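Long-range contacts in ectonucleotide pyrophosphatase/phosphodiesterase family member 5 (PDB 5VEO), which probably hydrolyses phosphodiester bonds of a restricted set of nucleotide substrates as a zinc-dependent ectoenzyme of the NPP family: residues V16-F21 and L168-W173; G121-P126 and A154-W159. The protein carries 1 engineered substitution. All coordinates share one frame; numbering follows the deposited sequence.

Contact 1. Residues V16-F21 and L168-W173; sequences VLVVSF and LGFLYW. With AMP (adenosine monophosphate), chain Q.
Strands 16-21 and 168-173 run parallel, their axes 4.7 Å apart and 14° from perfect alignment, and every residue from Val-16 to Phe-21 pairs in register with its counterpart from Leu-168 to Trp-173. Five backbone hydrogen bonds join them: the carbonyls of Val-16, Val-18 and Ser-20 accept from the amides of Gly-169, Leu-171 and Trp-173, while Val-18 N and Ser-20 N donate to Gly-169 O and Leu-171 O. The shortest, Ser-20 N to Leu-171 O at 2.8 Å, lies nearly along the C=O axis; Val-18 N instead stands 27° out of the carbonyl plane of Gly-169. On the face bearing Val-18 and Ser-20, Phe-170 lies alongside Val-18, its CD1 3.8 Å from Val-18 CB. Tyr-172 on that face has CG anti to its backbone N, and its OH ends 3.5 Å from C3' of AMP. That hydroxyl is hydrogen-bonded to the zinc ligand Asp-22, and Ser-20 OG to His-62. On the other face, Leu-17 bends across the side-chain-less Gly-169, bringing CD1 to 3.5 Å from Gly-169 O. Phe-21 has CG anti to its carbonyl carbon (chi1 -69°), so the ring crosses Trp-173 obliquely: Phe-21 CD1 is 3.8 Å from Trp-173 CB, and Trp-173 CD1 lies at the ring edge, in its plane. Val-19 CG1 sits 3.9 Å above one ring face of Phe-21. An alanine in place of Phe-21 would remove the ring and would probably leave Trp-173 CB and Val-19 CG1 poorly packed beneath helix 190-210. Adjacent parallel strands ending beside zinc and nucleotide are characteristic of the alkaline phosphatase-like fold, whose metal ligands cluster at the carboxyl ends of the strands, as Asp-22 does just after Phe-21.

Contact 2. Residues G121-P126 and A154-W159; sequences GAAMWP and AKIIEW
Helix 149-160 belongs to a beta-alpha-beta crossover that leaves edge strand 139-140, passes over strand 120-123 and enters the sheet again as strand 168-173; this contact is where the helix lies on the strand it crosses. The helix axis runs antiparallel to strand 121-123, at 171° and 8.4 Å. Trp-159 makes the largest contribution, with the benzo side of its indole. With CG anti to the carbonyl carbon (chi1 -64°), the ring reaches the strand edge-on: CH2 comes 3.4 Å from Ala-122 O, which lies near the ring plane, as does Ala-123 N. Having no side chain, Gly-121 lets the ring come up to its CA, which is 3.8 Å from Trp-159 CE3. One face of the indole is met by its own helix, with Lys-155 O 3.1 Å above the plane of the Trp-159 ring toward its rim, and the ring also stacks with Tyr-139. Farther along the strand, Ala-123 points its methyl at the helix and meets Ile-156, whose CG1 branch, anti to the carbonyl carbon, swings in: Ala-123 CB is 3.9 Å from Ile-156 CG1 and 4.0 Å from Ile-156 CD1. Ala-122 turns its methyl away, so it presents backbone to the ring. The strand's own backbone is bonded within the sheet, Ala-122 to Tyr-139 on one side and its neighbours to strand 168-173 on the other. With no hydrogen bond between helix and strand, and apolar groups making the contacts, cohesion here rests on close shape matching and dispersion, with at most a weak polar component between the indole edge and Ala-122 O.

Both contacts are buried, contact 1 about 12 Å and contact 2 about 18 Å from the centre of the chain, so the second lies nearer the periphery. They join through one sheet: strand 168-173 of contact 1 neighbours strand 120-123 of contact 2, with Leu-168 O 2.9 Å from Gly-121 N and Phe-170 O 2.8 Å from Ala-123 N, probable hydrogen bonds. Helix 149-160 also packs on contact 1, where Ile-156 touches Leu-17. Their chemistry differs accordingly: strand against strand buries 550 Å² with regular backbone bonding and reaches the nucleotide, whereas helix against strand buries 187 Å² through apolar and ring-edge packing alone.

Contact 1. Residues V16-F21 and L168-W173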
loop_
_atom_site.group_PDB
_atom_site.type_symbol
_atom_site.label_atom_id
_atom_site.label_comp_id
_atom_site.label_asym_id
_atom_site.label_seq_id
_atom_site.Cartn_x
_atom_site.Cartn_y
_atom_site.Cartn_z
ATOM N N VAL A 16 15.217 -12.339 0.721
ATOM C CA VAL A 16 14.250 -11.454 1.375
ATOM C C VAL A 16 12.838 -11.928 1.049
ATOM O O VAL A 16 12.523 -12.230 -0.112
ATOM C CB VAL A 16 14.429 -9.996 0.920
ATOM C CG1 VAL A 16 13.368 -9.106 1.626
ATOM C CG2 VAL A 16 15.822 -9.467 1.198
ATOM N N LEU A 17 11.990 -11.977 2.078
ATOM C CA LEU A 17 10.554 -12.191 1.938
ATOM C C LEU A 17 9.851 -10.968 2.507
ATOM O O LEU A 17 10.012 -10.684 3.691
ATOM C CB LEU A 17 10.114 -13.444 2.691
ATOM C CG LEU A 17 8.619 -13.703 2.767
ATOM C CD1 LEU A 17 7.952 -13.675 1.371
ATOM C CD2 LEU A 17 8.326 -14.989 3.477
ATOM N N VAL A 18 9.112 -10.249 1.660
ATOM C CA VAL A 18 8.311 -9.098 2.082
ATOM C C VAL A 18 6.873 -9.563 2.195
ATOM O O VAL A 18 6.293 -10.093 1.229
ATOM C CB VAL A 18 8.428 -7.924 1.100
ATOM C CG1 VAL A 18 7.584 -6.713 1.585
ATOM C CG2 VAL A 18 9.873 -7.529 0.893
ATOM N N VAL A 19 6.291 -9.355 3.371
ATOM C CA VAL A 19 4.908 -9.699 3.643
ATOM C C VAL A 19 4.139 -8.414 3.867
ATOM O O VAL A 19 4.556 -7.589 4.684
ATOM C CB VAL A 19 4.780 -10.605 4.873
ATOM C CG1 VAL A 19 3.325 -10.955 5.102
ATOM C CG2 VAL A 19 5.633 -11.839 4.696
ATOM N N SER A 20 2.998 -8.263 3.181
ATOM C CA SER A 20 2.067 -7.163 3.441
ATOM C C SER A 20 0.755 -7.745 3.951
ATOM O O SER A 20 0.079 -8.497 3.234
ATOM C CB SER A 20 1.801 -6.309 2.205
ATOM O OG SER A 20 0.825 -5.342 2.506
ATOM N N PHE A 21 0.433 -7.435 5.207
ATOM C CA PHE A 21 -0.905 -7.638 5.743
ATOM C C PHE A 21 -1.639 -6.340 5.505
ATOM O O PHE A 21 -1.364 -5.338 6.172
ATOM C CB PHE A 21 -0.892 -7.994 7.225
ATOM C CG PHE A 21 -0.324 -9.341 7.515
ATOM C CD1 PHE A 21 -1.033 -10.479 7.176
ATOM C CD2 PHE A 21 0.892 -9.479 8.163
ATOM C CE1 PHE A 21 -0.538 -11.711 7.440
ATOM C CE2 PHE A 21 1.395 -10.744 8.439
ATOM C CZ PHE A 21 0.679 -11.850 8.081
ATOM N N LEU A 168 13.926 -13.548 -3.679
ATOM C CA LEU A 168 13.069 -12.412 -3.333
ATOM C C LEU A 168 11.626 -12.854 -3.484
ATOM O O LEU A 168 11.197 -13.244 -4.583
ATOM C CB LEU A 168 13.358 -11.217 -4.235
ATOM C CG LEU A 168 12.381 -10.055 -4.154
ATOM C CD1 LEU A 168 12.431 -9.479 -2.744
ATOM C CD2 LEU A 168 12.736 -9.023 -5.185
ATOM N N GLY A 169 10.891 -12.837 -2.382
ATOM C CA GLY A 169 9.492 -13.215 -2.377
ATOM C C GLY A 169 8.601 -12.105 -1.837
ATOM O O GLY A 169 9.021 -11.298 -1.001
ATOM N N PHE A 170 7.364 -12.079 -2.339
ATOM C CA PHE A 170 6.332 -11.130 -1.925
ATOM C C PHE A 170 5.077 -11.908 -1.580
ATOM O O PHE A 170 4.603 -12.706 -2.392
ATOM C CB PHE A 170 6.010 -10.117 -3.027
ATOM C CG PHE A 170 7.138 -9.203 -3.330
ATOM C CD1 PHE A 170 7.318 -8.048 -2.577
ATOM C CD2 PHE A 170 8.049 -9.502 -4.333
ATOM C CE1 PHE A 170 8.373 -7.195 -2.825
ATOM C CE2 PHE A 170 9.110 -8.644 -4.592
ATOM C CZ PHE A 170 9.279 -7.495 -3.828
ATOM N N LEU A 171 4.535 -11.668 -0.391
ATOM C CA LEU A 171 3.355 -12.357 0.114
ATOM C C LEU A 171 2.359 -11.313 0.585
ATOM O O LEU A 171 2.732 -10.400 1.320
ATOM C CB LEU A 171 3.734 -13.302 1.260
ATOM C CG LEU A 171 2.641 -13.982 2.062
ATOM C CD1 LEU A 171 1.818 -14.898 1.172
ATOM C CD2 LEU A 171 3.214 -14.755 3.261
ATOM N N TYR A 172 1.112 -11.442 0.151
ATOM C CA TYR A 172 0.072 -10.461 0.420
ATOM C C TYR A 172 -1.143 -11.158 1.019
ATOM O O TYR A 172 -1.532 -12.258 0.584
ATOM C CB TYR A 172 -0.289 -9.732 -0.874
ATOM C CG TYR A 172 -1.469 -8.804 -0.792
ATOM C CD1 TYR A 172 -1.356 -7.549 -0.209
ATOM C CD2 TYR A 172 -2.696 -9.189 -1.278
ATOM C CE1 TYR A 172 -2.440 -6.694 -0.138
ATOM C CE2 TYR A 172 -3.783 -8.354 -1.208
ATOM C CZ TYR A 172 -3.657 -7.110 -0.626
ATOM O OH TYR A 172 -4.754 -6.302 -0.565
ATOM N N TRP A 173 -1.761 -10.489 1.996
ATOM C CA TRP A 173 -3.006 -10.939 2.614
ATOM C C TRP A 173 -3.920 -9.734 2.815
ATOM O O TRP A 173 -3.439 -8.641 3.133
ATOM C CB TRP A 173 -2.719 -11.642 3.944
ATOM C CG TRP A 173 -3.890 -12.300 4.609
ATOM C CD1 TRP A 173 -4.396 -12.021 5.851
ATOM C CD2 TRP A 173 -4.693 -13.359 4.080
ATOM N NE1 TRP A 173 -5.452 -12.852 6.126
ATOM C CE2 TRP A 173 -5.660 -13.678 5.055
ATOM C CE3 TRP A 173 -4.687 -14.068 2.876
ATOM C CZ2 TRP A 173 -6.618 -14.665 4.858
ATOM C CZ3 TRP A 173 -5.626 -15.061 2.683
ATOM C CH2 TRP A 173 -6.586 -15.348 3.667
HETATM P P AMP Q . -7.208 -0.953 -0.306
HETATM O O1P AMP Q . -6.797 0.311 -0.999
HETATM O O2P AMP Q . -8.582 -0.814 0.360
HETATM O O3P AMP Q . -6.170 -1.455 0.694
HETATM O "O5'" AMP Q . -7.348 -2.111 -1.403
HETATM C "C5'" AMP Q . -7.205 -3.479 -0.991
HETATM C "C4'" AMP Q . -8.097 -4.431 -1.738
HETATM O "O4'" AMP Q . -7.555 -4.629 -3.037
HETATM C "C3'" AMP Q . -8.155 -5.824 -1.107
HETATM O "O3'" AMP Q . -9.404 -6.033 -0.483
HETATM C "C2'" AMP Q . -7.982 -6.795 -2.279
HETATM O "O2'" AMP Q . -8.963 -7.792 -2.375
HETATM C "C1'" AMP Q . -7.990 -5.886 -3.491
HETATM N N9 AMP Q . -7.098 -6.328 -4.540
HETATM C C8 AMP Q . -5.758 -6.426 -4.493
HETATM N N7 AMP Q . -5.289 -6.858 -5.690
HETATM C C5 AMP Q . -6.375 -7.019 -6.491
HETATM C C6 AMP Q . -6.622 -7.439 -7.885
HETATM N N6 AMP Q . -5.589 -7.783 -8.674
HETATM N N1 AMP Q . -7.889 -7.467 -8.335
HETATM C C2 AMP Q . -8.942 -7.125 -7.571
HETATM N N3 AMP Q . -8.808 -6.723 -6.296
HETATM C C4 AMP Q . -7.560 -6.674 -5.729
#

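Contact 2. Residues G121-P126 and A154-W159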
loop_
_atom_site.group_PDB
_atom_site.type_symbol
_atom_site.label_atom_id
_atom_site.label_comp_id
_atom_site.label_asym_id
_atom_site.label_seq_id
_atom_site.Cartn_x
_atom_site.Cartn_y
_atom_site.Cartn_z
ATOM N N GLY A 121 9.499 -14.307 -6.658
ATOM C CA GLY A 121 8.220 -14.968 -6.534
ATOM C C GLY A 121 7.205 -14.081 -5.843
ATOM O O GLY A 121 7.569 -13.341 -4.930
ATOM N N ALA A 122 5.952 -14.151 -6.270
ATOM C CA ALA A 122 4.908 -13.298 -5.717
ATOM C C ALA A 122 3.627 -14.089 -5.550
ATOM O O ALA A 122 3.164 -14.754 -6.487
ATOM C CB ALA A 122 4.653 -12.090 -6.608
ATOM N N ALA A 123 3.062 -14.008 -4.353
ATOM C CA ALA A 123 1.832 -14.691 -3.979
ATOM C C ALA A 123 0.802 -13.616 -3.612
ATOM O O ALA A 123 0.667 -13.225 -2.448
ATOM C CB ALA A 123 2.090 -15.650 -2.861
ATOM N N MET A 124 0.133 -13.101 -4.643
ATOM C CA MET A 124 -1.014 -12.176 -4.604
ATOM C C MET A 124 -0.616 -10.726 -4.345
ATOM O O MET A 124 -1.504 -9.881 -4.104
ATOM C CB MET A 124 -2.066 -12.615 -3.585
ATOM C CG MET A 124 -2.483 -14.075 -3.754
ATOM S SD MET A 124 -2.968 -14.443 -5.450
ATOM C CE MET A 124 -3.663 -16.089 -5.238
ATOM N N TRP A 125 0.660 -10.393 -4.462
ATOM C CA TRP A 125 1.114 -9.015 -4.282
ATOM C C TRP A 125 0.552 -8.110 -5.379
ATOM O O TRP A 125 0.635 -8.456 -6.562
ATOM C CB TRP A 125 2.639 -8.977 -4.306
ATOM C CG TRP A 125 3.219 -7.628 -4.012
ATOM C CD1 TRP A 125 3.446 -6.611 -4.887
ATOM C CD2 TRP A 125 3.655 -7.167 -2.734
ATOM N NE1 TRP A 125 3.987 -5.531 -4.228
ATOM C CE2 TRP A 125 4.141 -5.859 -2.905
ATOM C CE3 TRP A 125 3.689 -7.742 -1.466
ATOM C CZ2 TRP A 125 4.651 -5.108 -1.837
ATOM C CZ3 TRP A 125 4.194 -7.003 -0.420
ATOM C CH2 TRP A 125 4.667 -5.702 -0.613
ATOM N N PRO A 126 0.019 -6.937 -5.037
ATOM C CA PRO A 126 -0.530 -6.025 -6.056
ATOM C C PRO A 126 0.412 -5.756 -7.226
ATOM O O PRO A 126 1.566 -5.359 -7.054
ATOM C CB PRO A 126 -0.804 -4.753 -5.246
ATOM C CG PRO A 126 -1.184 -5.283 -3.923
ATOM C CD PRO A 126 -0.256 -6.442 -3.678
ATOM N N ALA A 154 2.495 -21.703 1.254
ATOM C CA ALA A 154 3.050 -22.925 0.679
ATOM C C ALA A 154 3.792 -22.635 -0.615
ATOM O O ALA A 154 4.891 -23.159 -0.845
ATOM C CB ALA A 154 1.940 -23.949 0.452
ATOM N N LYS A 155 3.214 -21.795 -1.476
ATOM C CA LYS A 155 3.882 -21.456 -2.727
ATOM C C LYS A 155 5.179 -20.700 -2.473
ATOM O O LYS A 155 6.209 -20.976 -3.100
ATOM C CB LYS A 155 2.945 -20.641 -3.610
ATOM C CG LYS A 155 1.794 -21.453 -4.153
ATOM C CD LYS A 155 2.349 -22.458 -5.190
ATOM C CE LYS A 155 1.452 -23.629 -5.504
ATOM N NZ LYS A 155 2.300 -24.636 -6.237
ATOM N N ILE A 156 5.145 -19.714 -1.568
ATOM C CA ILE A 156 6.355 -18.973 -1.239
ATOM C C ILE A 156 7.466 -19.921 -0.787
ATOM O O ILE A 156 8.622 -19.787 -1.208
ATOM C CB ILE A 156 6.039 -17.914 -0.160
ATOM C CG1 ILE A 156 5.182 -16.799 -0.770
ATOM C CG2 ILE A 156 7.321 -17.391 0.488
ATOM C CD1 ILE A 156 5.914 -15.847 -1.697
ATOM N N ILE A 157 7.144 -20.853 0.116
ATOM C CA ILE A 157 8.149 -21.769 0.654
ATOM C C ILE A 157 8.675 -22.664 -0.455
ATOM O O ILE A 157 9.884 -22.920 -0.551
ATOM C CB ILE A 157 7.559 -22.611 1.806
ATOM C CG1 ILE A 157 7.097 -21.748 3.006
ATOM C CG2 ILE A 157 8.568 -23.701 2.254
ATOM C CD1 ILE A 157 8.154 -21.188 3.795
ATOM N N GLU A 158 7.769 -23.153 -1.299
ATOM C CA GLU A 158 8.163 -23.955 -2.465
ATOM C C GLU A 158 9.134 -23.195 -3.356
ATOM O O GLU A 158 10.146 -23.742 -3.810
ATOM C CB GLU A 158 6.928 -24.341 -3.262
ATOM C CG GLU A 158 6.090 -25.371 -2.573
ATOM C CD GLU A 158 4.707 -25.506 -3.179
ATOM O OE1 GLU A 158 4.463 -24.956 -4.286
ATOM O OE2 GLU A 158 3.858 -26.161 -2.535
ATOM N N TRP A 159 8.856 -21.918 -3.608
ATOM C CA TRP A 159 9.710 -21.146 -4.497
ATOM C C TRP A 159 11.085 -20.878 -3.886
ATOM O O TRP A 159 12.093 -20.883 -4.608
ATOM C CB TRP A 159 9.008 -19.845 -4.884
ATOM C CG TRP A 159 7.746 -20.072 -5.665
ATOM C CD1 TRP A 159 7.424 -21.156 -6.445
ATOM C CD2 TRP A 159 6.630 -19.190 -5.727
ATOM N NE1 TRP A 159 6.180 -20.980 -7.003
ATOM C CE2 TRP A 159 5.663 -19.789 -6.553
ATOM C CE3 TRP A 159 6.354 -17.950 -5.150
ATOM C CZ2 TRP A 159 4.447 -19.165 -6.847
ATOM C CZ3 TRP A 159 5.151 -17.346 -5.421
ATOM C CH2 TRP A 159 4.209 -17.951 -6.265
#